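Local coordinates for protein acylphosphatase (Coxiella burnetii, PDB 3TRG) that catalyses the hydrolysis of acyl phosphates to a carboxylate and inorganic phosphate, at residues S30-W43 and V55-W69. Numbering follows the deposited sequence.
Sequences SVRKKAEELQLTGW and VACGERDSIMILTEW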
loop_
_atom_site.group_PDB
_atom_site.type_symbol
_atom_site.label_atom_id
_atom_site.label_comp_id
_atom_site.label_asym_id
_atom_site.label_seq_id
_atom_site.Cartn_x
_atom_site.Cartn_y
_atom_site.Cartn_z
ATOM N N SER A 30 9.177 -3.565 -1.525
ATOM C CA SER A 30 9.173 -2.249 -2.168
ATOM C C SER A 30 8.002 -1.398 -1.683
ATOM O O SER A 30 8.126 -0.180 -1.532
ATOM C CB SER A 30 9.161 -2.375 -3.699
ATOM O OG SER A 30 7.868 -2.660 -4.206
ATOM N N VAL A 31 6.868 -2.048 -1.439
ATOM C CA VAL A 31 5.695 -1.363 -0.903
ATOM C C VAL A 31 5.978 -0.885 0.524
ATOM O O VAL A 31 5.688 0.265 0.868
ATOM C CB VAL A 31 4.447 -2.271 -0.923
ATOM C CG1 VAL A 31 3.301 -1.627 -0.155
ATOM C CG2 VAL A 31 4.028 -2.571 -2.365
ATOM N N ARG A 32 6.563 -1.754 1.345
ATOM C CA ARG A 32 6.898 -1.368 2.720
ATOM C C ARG A 32 7.842 -0.170 2.739
ATOM O O ARG A 32 7.644 0.778 3.503
ATOM C CB ARG A 32 7.509 -2.533 3.505
ATOM C CG ARG A 32 7.989 -2.140 4.905
ATOM C CD ARG A 32 8.829 -3.243 5.554
ATOM N NE ARG A 32 10.010 -3.537 4.746
ATOM C CZ ARG A 32 10.663 -4.695 4.759
ATOM N NH1 ARG A 32 10.257 -5.683 5.548
ATOM N NH2 ARG A 32 11.722 -4.865 3.974
ATOM N N LYS A 33 8.869 -0.210 1.895
ATOM C CA LYS A 33 9.842 0.879 1.843
ATOM C C LYS A 33 9.196 2.181 1.378
ATOM O O LYS A 33 9.426 3.242 1.962
ATOM C CB LYS A 33 11.017 0.517 0.932
ATOM C CG LYS A 33 12.130 1.565 0.899
ATOM C CD LYS A 33 13.343 1.034 0.143
ATOM C CE LYS A 33 14.499 2.031 0.142
ATOM N NZ LYS A 33 14.249 3.193 -0.754
ATOM N N LYS A 34 8.390 2.097 0.325
ATOM C CA LYS A 34 7.698 3.274 -0.183
ATOM C C LYS A 34 6.754 3.836 0.877
ATOM O O LYS A 34 6.720 5.041 1.114
ATOM C CB LYS A 34 6.939 2.940 -1.468
ATOM C CG LYS A 34 6.131 4.103 -2.042
ATOM C CD LYS A 34 6.994 5.319 -2.323
ATOM C CE LYS A 34 7.939 5.078 -3.483
ATOM N NZ LYS A 34 8.583 6.357 -3.917
ATOM N N ALA A 35 5.998 2.951 1.521
ATOM C CA ALA A 35 5.070 3.362 2.568
ATOM C C ALA A 35 5.796 4.066 3.712
ATOM O O ALA A 35 5.353 5.114 4.186
ATOM C CB ALA A 35 4.284 2.170 3.084
ATOM N N GLU A 36 6.907 3.493 4.163
ATOM C CA GLU A 36 7.679 4.108 5.238
ATOM C C GLU A 36 8.175 5.498 4.843
ATOM O O GLU A 36 8.124 6.432 5.640
ATOM C CB GLU A 36 8.832 3.196 5.666
ATOM C CG GLU A 36 8.329 1.931 6.334
ATOM C CD GLU A 36 9.440 1.037 6.834
ATOM O OE1 GLU A 36 10.582 1.148 6.336
ATOM O OE2 GLU A 36 9.161 0.219 7.734
ATOM N N GLU A 37 8.635 5.634 3.604
ATOM C CA GLU A 37 9.091 6.930 3.108
ATOM C C GLU A 37 7.961 7.953 3.099
ATOM O O GLU A 37 8.195 9.153 3.256
ATOM C CB GLU A 37 9.728 6.779 1.724
ATOM C CG GLU A 37 11.066 6.057 1.801
ATOM C CD GLU A 37 11.563 5.535 0.471
ATOM O OE1 GLU A 37 10.820 5.602 -0.531
ATOM O OE2 GLU A 37 12.710 5.042 0.435
ATOM N N LEU A 38 6.736 7.468 2.941
ATOM C CA LEU A 38 5.564 8.338 2.954
ATOM C C LEU A 38 4.898 8.427 4.331
ATOM O O LEU A 38 3.816 8.998 4.466
ATOM C CB LEU A 38 4.552 7.865 1.905
ATOM C CG LEU A 38 5.048 7.942 0.460
ATOM C CD1 LEU A 38 4.090 7.199 -0.453
ATOM C CD2 LEU A 38 5.189 9.399 0.024
ATOM N N GLN A 39 5.541 7.853 5.343
ATOM C CA GLN A 39 5.004 7.843 6.701
ATOM C C GLN A 39 3.619 7.208 6.788
ATOM O O GLN A 39 2.713 7.747 7.438
ATOM C CB GLN A 39 4.970 9.259 7.287
ATOM C CG GLN A 39 6.341 9.914 7.370
ATOM C CD GLN A 39 6.356 11.116 8.294
ATOM O OE1 GLN A 39 5.892 11.044 9.434
ATOM N NE2 GLN A 39 6.891 12.229 7.807
ATOM N N LEU A 40 3.474 6.063 6.128
ATOM C CA LEU A 40 2.243 5.287 6.181
ATOM C C LEU A 40 2.474 4.031 7.005
ATOM O O LEU A 40 3.603 3.535 7.097
ATOM C CB LEU A 40 1.804 4.897 4.767
ATOM C CG LEU A 40 1.464 6.051 3.820
ATOM C CD1 LEU A 40 1.244 5.525 2.409
ATOM C CD2 LEU A 40 0.241 6.798 4.320
ATOM N N THR A 41 1.398 3.520 7.597
ATOM C CA THR A 41 1.437 2.270 8.347
ATOM C C THR A 41 0.479 1.264 7.712
ATOM O O THR A 41 -0.300 1.613 6.827
ATOM C CB THR A 41 1.049 2.490 9.813
ATOM O OG1 THR A 41 -0.277 3.033 9.876
ATOM C CG2 THR A 41 2.021 3.456 10.480
ATOM N N GLY A 42 0.547 0.014 8.151
ATOM C CA GLY A 42 -0.277 -1.021 7.559
ATOM C C GLY A 42 0.520 -2.268 7.234
ATOM O O GLY A 42 1.445 -2.630 7.962
ATOM N N TRP A 43 0.156 -2.936 6.144
ATOM C CA TRP A 43 0.798 -4.201 5.794
ATOM C C TRP A 43 0.665 -4.526 4.311
ATOM O O TRP A 43 -0.191 -3.974 3.611
ATOM C CB TRP A 43 0.221 -5.349 6.636
ATOM C CG TRP A 43 -1.278 -5.501 6.534
ATOM C CD1 TRP A 43 -2.214 -4.997 7.395
ATOM C CD2 TRP A 43 -2.007 -6.204 5.515
ATOM N NE1 TRP A 43 -3.479 -5.347 6.974
ATOM C CE2 TRP A 43 -3.379 -6.086 5.826
ATOM C CE3 TRP A 43 -1.632 -6.923 4.378
ATOM C CZ2 TRP A 43 -4.377 -6.659 5.033
ATOM C CZ3 TRP A 43 -2.625 -7.494 3.594
ATOM C CH2 TRP A 43 -3.980 -7.358 3.926
ATOM N N VAL A 55 -2.886 -2.916 3.042
ATOM C CA VAL A 55 -3.621 -1.866 3.727
ATOM C C VAL A 55 -2.618 -0.769 4.062
ATOM O O VAL A 55 -1.510 -1.046 4.538
ATOM C CB VAL A 55 -4.275 -2.385 5.020
ATOM C CG1 VAL A 55 -4.739 -1.220 5.895
ATOM C CG2 VAL A 55 -5.449 -3.314 4.687
ATOM N N ALA A 56 -2.989 0.476 3.783
ATOM C CA ALA A 56 -2.116 1.606 4.070
ATOM C C ALA A 56 -2.908 2.673 4.809
ATOM O O ALA A 56 -4.015 3.023 4.396
ATOM C CB ALA A 56 -1.531 2.166 2.790
ATOM N N CYS A 57 -2.338 3.177 5.902
ATOM C CA CYS A 57 -2.987 4.180 6.735
ATOM C C CYS A 57 -2.046 5.352 6.953
ATOM O O CYS A 57 -0.841 5.166 7.151
ATOM C CB CYS A 57 -3.345 3.597 8.103
ATOM S SG CYS A 57 -4.458 2.178 8.077
ATOM N N GLY A 58 -2.607 6.554 6.934
ATOM C CA GLY A 58 -1.850 7.754 7.226
ATOM C C GLY A 58 -2.487 8.950 6.551
ATOM O O GLY A 58 -3.677 8.937 6.236
ATOM N N GLU A 59 -1.695 9.990 6.326
ATOM C CA GLU A 59 -2.213 11.201 5.705
ATOM C C GLU A 59 -2.628 10.948 4.258
ATOM O O GLU A 59 -2.027 10.127 3.566
ATOM C CB GLU A 59 -1.191 12.329 5.831
ATOM C CG GLU A 59 -0.994 12.721 7.289
ATOM C CD GLU A 59 -0.166 13.970 7.477
ATOM O OE1 GLU A 59 0.559 14.359 6.540
ATOM O OE2 GLU A 59 -0.251 14.567 8.572
ATOM N N ARG A 60 -3.669 11.640 3.806
ATOM C CA ARG A 60 -4.258 11.358 2.496
ATOM C C ARG A 60 -3.346 11.695 1.315
ATOM O O ARG A 60 -3.347 10.982 0.311
ATOM C CB ARG A 60 -5.617 12.051 2.361
ATOM C CG ARG A 60 -6.655 11.497 3.334
ATOM C CD ARG A 60 -7.934 12.323 3.317
ATOM N NE ARG A 60 -8.921 11.845 4.282
ATOM C CZ ARG A 60 -8.943 12.204 5.563
ATOM N NH1 ARG A 60 -8.019 13.034 6.032
ATOM N NH2 ARG A 60 -9.879 11.729 6.378
ATOM N N ASP A 61 -2.568 12.768 1.425
ATOM C CA ASP A 61 -1.618 13.079 0.367
ATOM C C ASP A 61 -0.662 11.904 0.160
ATOM O O ASP A 61 -0.404 11.506 -0.972
ATOM C CB ASP A 61 -0.823 14.346 0.683
ATOM C CG ASP A 61 -1.624 15.620 0.469
ATOM O OD1 ASP A 61 -2.841 15.542 0.207
ATOM O OD2 ASP A 61 -1.019 16.707 0.571
ATOM N N SER A 62 -0.142 11.358 1.260
ATOM C CA SER A 62 0.759 10.206 1.185
ATOM C C SER A 62 0.056 8.989 0.590
ATOM O O SER A 62 0.608 8.295 -0.262
ATOM C CB SER A 62 1.328 9.860 2.562
ATOM O OG SER A 62 2.261 10.841 2.976
ATOM N N ILE A 63 -1.158 8.723 1.055
ATOM C CA ILE A 63 -1.953 7.626 0.510
ATOM C C ILE A 63 -2.081 7.752 -1.011
ATOM O O ILE A 63 -1.862 6.789 -1.755
ATOM C CB ILE A 63 -3.346 7.571 1.179
ATOM C CG1 ILE A 63 -3.211 7.108 2.634
ATOM C CG2 ILE A 63 -4.294 6.663 0.403
ATOM C CD1 ILE A 63 -4.513 7.094 3.393
HETATM N N MSE A 64 -2.403 8.953 -1.478
HETATM C CA MSE A 64 -2.623 9.154 -2.907
HETATM C C MSE A 64 -1.346 9.124 -3.742
HETATM O O MSE A 64 -1.376 8.758 -4.911
HETATM C CB MSE A 64 -3.435 10.427 -3.158
HETATM C CG MSE A 64 -4.842 10.343 -2.586
HETATM SE SE MSE A 64 -5.857 8.856 -3.378
HETATM C CE MSE A 64 -6.015 9.580 -5.175
ATOM N N ILE A 65 -0.227 9.499 -3.138
ATOM C CA ILE A 65 1.058 9.319 -3.791
ATOM C C ILE A 65 1.353 7.822 -3.923
ATOM O O ILE A 65 1.801 7.359 -4.972
ATOM C CB ILE A 65 2.172 10.029 -3.019
ATOM C CG1 ILE A 65 1.977 11.546 -3.111
ATOM C CG2 ILE A 65 3.544 9.629 -3.561
ATOM C CD1 ILE A 65 2.910 12.320 -2.226
ATOM N N LEU A 66 1.076 7.062 -2.866
ATOM C CA LEU A 66 1.267 5.613 -2.916
ATOM C C LEU A 66 0.434 4.946 -4.008
ATOM O O LEU A 66 0.957 4.140 -4.781
ATOM C CB LEU A 66 0.935 4.971 -1.569
ATOM C CG LEU A 66 1.114 3.452 -1.519
ATOM C CD1 LEU A 66 2.588 3.095 -1.620
ATOM C CD2 LEU A 66 0.516 2.906 -0.233
ATOM N N THR A 67 -0.857 5.272 -4.070
ATOM C CA THR A 67 -1.735 4.645 -5.058
ATOM C C THR A 67 -1.288 4.934 -6.491
ATOM O O THR A 67 -1.475 4.102 -7.374
ATOM C CB THR A 67 -3.231 5.021 -4.885
ATOM O OG1 THR A 67 -3.408 6.436 -5.028
ATOM C CG2 THR A 67 -3.756 4.572 -3.528
ATOM N N GLU A 68 -0.700 6.104 -6.726
ATOM C CA GLU A 68 -0.206 6.408 -8.064
ATOM C C GLU A 68 1.060 5.607 -8.346
ATOM O O GLU A 68 1.242 5.076 -9.442
ATOM C CB GLU A 68 0.051 7.904 -8.255
ATOM C CG GLU A 68 0.639 8.217 -9.628
ATOM C CD GLU A 68 0.609 9.692 -9.976
ATOM O OE1 GLU A 68 -0.139 10.452 -9.324
ATOM O OE2 GLU A 68 1.333 10.089 -10.914
ATOM N N TRP A 69 1.923 5.507 -7.339
ATOM C CA TRP A 69 3.171 4.775 -7.476
ATOM C C TRP A 69 2.945 3.279 -7.718
ATOM O O TRP A 69 3.753 2.617 -8.375
ATOM C CB TRP A 69 4.052 4.981 -6.239
ATOM C CG TRP A 69 5.289 4.144 -6.279
ATOM C CD1 TRP A 69 6.459 4.441 -6.919
ATOM C CD2 TRP A 69 5.472 2.856 -5.680
ATOM N NE1 TRP A 69 7.362 3.418 -6.747
ATOM C CE2 TRP A 69 6.779 2.435 -5.988
ATOM C CE3 TRP A 69 4.658 2.021 -4.906
ATOM C CZ2 TRP A 69 7.292 1.215 -5.552
ATOM C CZ3 TRP A 69 5.169 0.807 -4.476
ATOM C CH2 TRP A 69 6.473 0.417 -4.801
HETATM O O HOH W 1 1.136 9.955 6.867
HETATM O O HOH W 2 -0.552 5.780 10.515
#
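Lys-34 and Trp-69 both set CG anti to the backbone N (chi1 177° and 175°), and the lysine chain then bends at chi2 and chi3, which lays its end over one face of the indole. CE sits above the five-membered ring, 3.7 Å from Trp-69 NE1, a CH-pi contact almost on the ring normal. NZ lies over the same ring as a cation-pi partner. Ser-30 OG, which also bonds Phe-27 O, meets the indole at its edge and in its plane, 3.4 Å from Trp-69 CH2. Leu-66 CD1 packs against Lys-34 CG as the two side chains run past each other in opposite directions.

At the other end, helix 30-37 closes in a Schellman motif with Gln-39 at C-prime. Ser-62 OG donates to a lone pair of Leu-38 O (2.8 Å), in the carbonyl plane, and ties this helix end to helix 60-69. The two methyls of Leu-40 lie between helix 60-69 and the sheet: CD1 meets Leu-66 CD2 at 3.8 Å, and CD2 meets Ser-62 CB at 3.7 Å. CD2 also passes close to Gly-58 CA. A water bridges Gln-39 O and Glu-59 N.

The strands pair antiparallel. Thr-41 N to Cys-57 O (2.8 Å) and Cys-57 N to Thr-41 O (2.7 Å) form one hydrogen-bonded pair, and Trp-43 with Val-55 forms the next. Val-55 CB lies over the Trp-43 five-membered ring.

This is the ferredoxin-like fold of acylphosphatases. Helix segments 30-37 and 60-69 run roughly antiparallel, at 150°, on one face of the sheet. Strands 41-46 and 52-57 form a hairpin in the sheet, with 52-57 the middle strand, flanked by strands 95-97 and 11-19, and Cys-57 is disulfide-bonded to Cys-13 of the neighbouring strand 11-19.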